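PLP-Dependent L-Arginine Hydroxylase MppP (Streptomyces wadayamensis, PDB 6C9B) is a PLP-dependent oxidase that acts on L-arginine, giving 4-hydroxy-2-ketoarginine and 2-ketoarginine as products. Local coordinates at residues S190-D195 with W213-D218. Sequence-based numbering, arbitrary orientation.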
loop_
_atom_site.group_PDB
_atom_site.type_symbol
_atom_site.label_atom_id
_atom_site.label_comp_id
_atom_site.label_asym_id
_atom_site.label_seq_id
_atom_site.Cartn_x
_atom_site.Cartn_y
_atom_site.Cartn_z
ATOM N N SER B 190 9.804 6.062 11.879
ATOM C CA SER B 190 9.825 4.609 11.750
ATOM C C SER B 190 10.702 3.925 12.796
ATOM O O SER B 190 10.354 2.840 13.289
ATOM C CB SER B 190 10.325 4.245 10.353
ATOM O OG SER B 190 10.420 2.837 10.215
ATOM N N PHE B 191 11.861 4.501 13.095
ATOM C CA PHE B 191 12.818 3.869 13.988
ATOM C C PHE B 191 12.578 4.241 15.454
ATOM O O PHE B 191 13.400 3.898 16.306
ATOM C CB PHE B 191 14.251 4.250 13.594
ATOM C CG PHE B 191 14.840 3.471 12.429
ATOM C CD1 PHE B 191 14.143 2.480 11.769
ATOM C CD2 PHE B 191 16.157 3.729 12.037
ATOM C CE1 PHE B 191 14.744 1.761 10.715
ATOM C CE2 PHE B 191 16.744 3.037 11.005
ATOM C CZ PHE B 191 16.033 2.037 10.345
ATOM N N ARG B 192 11.477 4.929 15.756
ATOM C CA ARG B 192 11.220 5.416 17.109
ATOM C C ARG B 192 11.421 4.324 18.157
ATOM O O ARG B 192 12.058 4.548 19.188
ATOM C CB ARG B 192 9.801 5.974 17.216
ATOM C CG ARG B 192 9.535 6.617 18.575
ATOM C CD ARG B 192 8.064 6.907 18.795
ATOM N NE ARG B 192 7.499 7.952 17.936
ATOM C CZ ARG B 192 7.704 9.256 18.082
ATOM N NH1 ARG B 192 7.055 10.096 17.292
ATOM N NH2 ARG B 192 8.561 9.734 18.983
ATOM N N GLY B 193 10.853 3.139 17.925
ATOM C CA GLY B 193 10.854 2.127 18.971
ATOM C C GLY B 193 12.228 1.620 19.376
ATOM O O GLY B 193 12.377 1.085 20.485
ATOM N N PHE B 194 13.239 1.812 18.535
ATOM C CA PHE B 194 14.568 1.303 18.847
ATOM C C PHE B 194 15.352 2.143 19.851
ATOM O O PHE B 194 16.268 1.607 20.492
ATOM C CB PHE B 194 15.409 1.167 17.582
ATOM C CG PHE B 194 14.937 0.087 16.685
ATOM C CD1 PHE B 194 15.043 -1.248 17.054
ATOM C CD2 PHE B 194 14.339 0.401 15.489
ATOM C CE1 PHE B 194 14.567 -2.232 16.220
ATOM C CE2 PHE B 194 13.867 -0.599 14.657
ATOM C CZ PHE B 194 13.986 -1.889 15.021
ATOM N N ASP B 195 15.056 3.431 20.009
ATOM C CA ASP B 195 15.921 4.318 20.780
ATOM C C ASP B 195 15.085 5.115 21.776
ATOM O O ASP B 195 14.263 5.945 21.376
ATOM C CB ASP B 195 16.694 5.243 19.836
ATOM C CG ASP B 195 17.864 5.921 20.516
ATOM O OD1 ASP B 195 17.789 6.155 21.745
ATOM O OD2 ASP B 195 18.859 6.195 19.810
ATOM N N TRP B 213 1.976 20.557 11.357
ATOM C CA TRP B 213 2.852 19.402 11.449
ATOM C C TRP B 213 2.184 18.132 10.950
ATOM O O TRP B 213 0.961 17.984 10.934
ATOM C CB TRP B 213 3.361 19.166 12.895
ATOM C CG TRP B 213 2.295 19.027 13.947
ATOM C CD1 TRP B 213 1.842 20.018 14.794
ATOM C CD2 TRP B 213 1.539 17.843 14.294
ATOM N NE1 TRP B 213 0.862 19.536 15.613
ATOM C CE2 TRP B 213 0.648 18.212 15.332
ATOM C CE3 TRP B 213 1.508 16.526 13.815
ATOM C CZ2 TRP B 213 -0.250 17.309 15.915
ATOM C CZ3 TRP B 213 0.601 15.630 14.388
ATOM C CH2 TRP B 213 -0.260 16.028 15.431
ATOM N N VAL B 214 3.039 17.198 10.560
ATOM C CA VAL B 214 2.636 15.852 10.174
ATOM C C VAL B 214 3.684 14.919 10.737
ATOM O O VAL B 214 4.874 15.219 10.669
ATOM C CB VAL B 214 2.558 15.690 8.641
ATOM C CG1 VAL B 214 2.338 14.213 8.267
ATOM C CG2 VAL B 214 1.463 16.519 8.082
ATOM N N VAL B 215 3.251 13.785 11.287
ATOM C CA VAL B 215 4.166 12.747 11.726
ATOM C C VAL B 215 3.728 11.458 11.071
ATOM O O VAL B 215 2.541 11.139 11.078
ATOM C CB VAL B 215 4.188 12.564 13.252
ATOM C CG1 VAL B 215 5.206 11.467 13.640
ATOM C CG2 VAL B 215 4.518 13.880 13.952
ATOM N N ILE B 216 4.677 10.725 10.500
ATOM C CA ILE B 216 4.390 9.407 9.962
ATOM C C ILE B 216 5.053 8.403 10.880
ATOM O O ILE B 216 6.272 8.230 10.857
ATOM C CB ILE B 216 4.879 9.234 8.522
ATOM C CG1 ILE B 216 4.192 10.251 7.615
ATOM C CG2 ILE B 216 4.528 7.834 8.043
ATOM C CD1 ILE B 216 4.702 10.252 6.154
ATOM N N GLU B 217 4.244 7.737 11.683
ATOM C CA GLU B 217 4.741 6.621 12.462
ATOM C C GLU B 217 4.709 5.366 11.600
ATOM O O GLU B 217 4.021 5.293 10.577
ATOM C CB GLU B 217 3.890 6.415 13.713
ATOM C CG GLU B 217 3.657 7.637 14.585
ATOM C CD GLU B 217 4.752 7.915 15.607
ATOM O OE1 GLU B 217 4.649 8.964 16.286
ATOM O OE2 GLU B 217 5.702 7.117 15.737
ATOM N N ASP B 218 5.464 4.362 12.011
ATOM C CA ASP B 218 5.521 3.116 11.258
ATOM C C ASP B 218 5.660 2.002 12.270
ATOM O O ASP B 218 6.533 2.080 13.134
ATOM C CB ASP B 218 6.720 3.125 10.284
ATOM C CG ASP B 218 6.951 1.791 9.561
ATOM O OD1 ASP B 218 5.995 1.020 9.385
ATOM O OD2 ASP B 218 8.104 1.520 9.124
HETATM O O HOH W 1 8.774 0.568 12.873
#
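Arg192 and Glu217 form a buried salt bridge between the loop after strand 184-188 and the end of strand 212-218. The guanidinium grips the carboxylate side-on, with one nitrogen for each oxygen. Arg192 NE donates to Glu217 OE2 over 3.0 Å, almost straight at 178° and within the guanidinium plane, and is received on the syn lone pair. Arg192 NH1 reaches Glu217 OE1 at 2.8 Å in a more bent bond, with OE1 tilted out of the guanidinium plane, in keeping with the 35° between the two flat groups. A bend at chi2 of Glu217 (-85°) carries its CD to the guanidinium edge. Both ends of the pair have further partners: Arg192 NH2 binds the carbonyl of Ala198, and Glu217 OE1 also meets the hydroxyl of Tyr203. The added bonds help to hold both groups in place; the one from Tyr203 ties Glu217 to helix 202-209, which lies between loop and strand in the chain.

A second polar link lies at the pair whose CA atoms are nearest, Ser190 and Asp218, 4.6 Å apart. Ser190 OG donates to Asp218 OD2 over 2.9 Å, arriving on the anti side of the carboxylate. The other oxygen, OD1, takes the backbone N-H of Gly220, so the Asp218 carboxylate is held by the loop through one oxygen and by the residues just after the strand through the other. One water donates to two carbonyl oxygens, Ser190 O at 2.8 Å and Asp218 O at 2.7 Å, bridging the backbones.

Strands 184-188 and 212-218 are parallel neighbours in the seven-stranded mixed sheet of this class I aminotransferase-like fold, and the contact joins the loop leaving strand 184-188 to the C-terminal end of strand 212-218, just before the PLP-bearing Lys221, with the Asp218 side chain about 7 Å from the bound 4-hydroxy-2-ketoarginine.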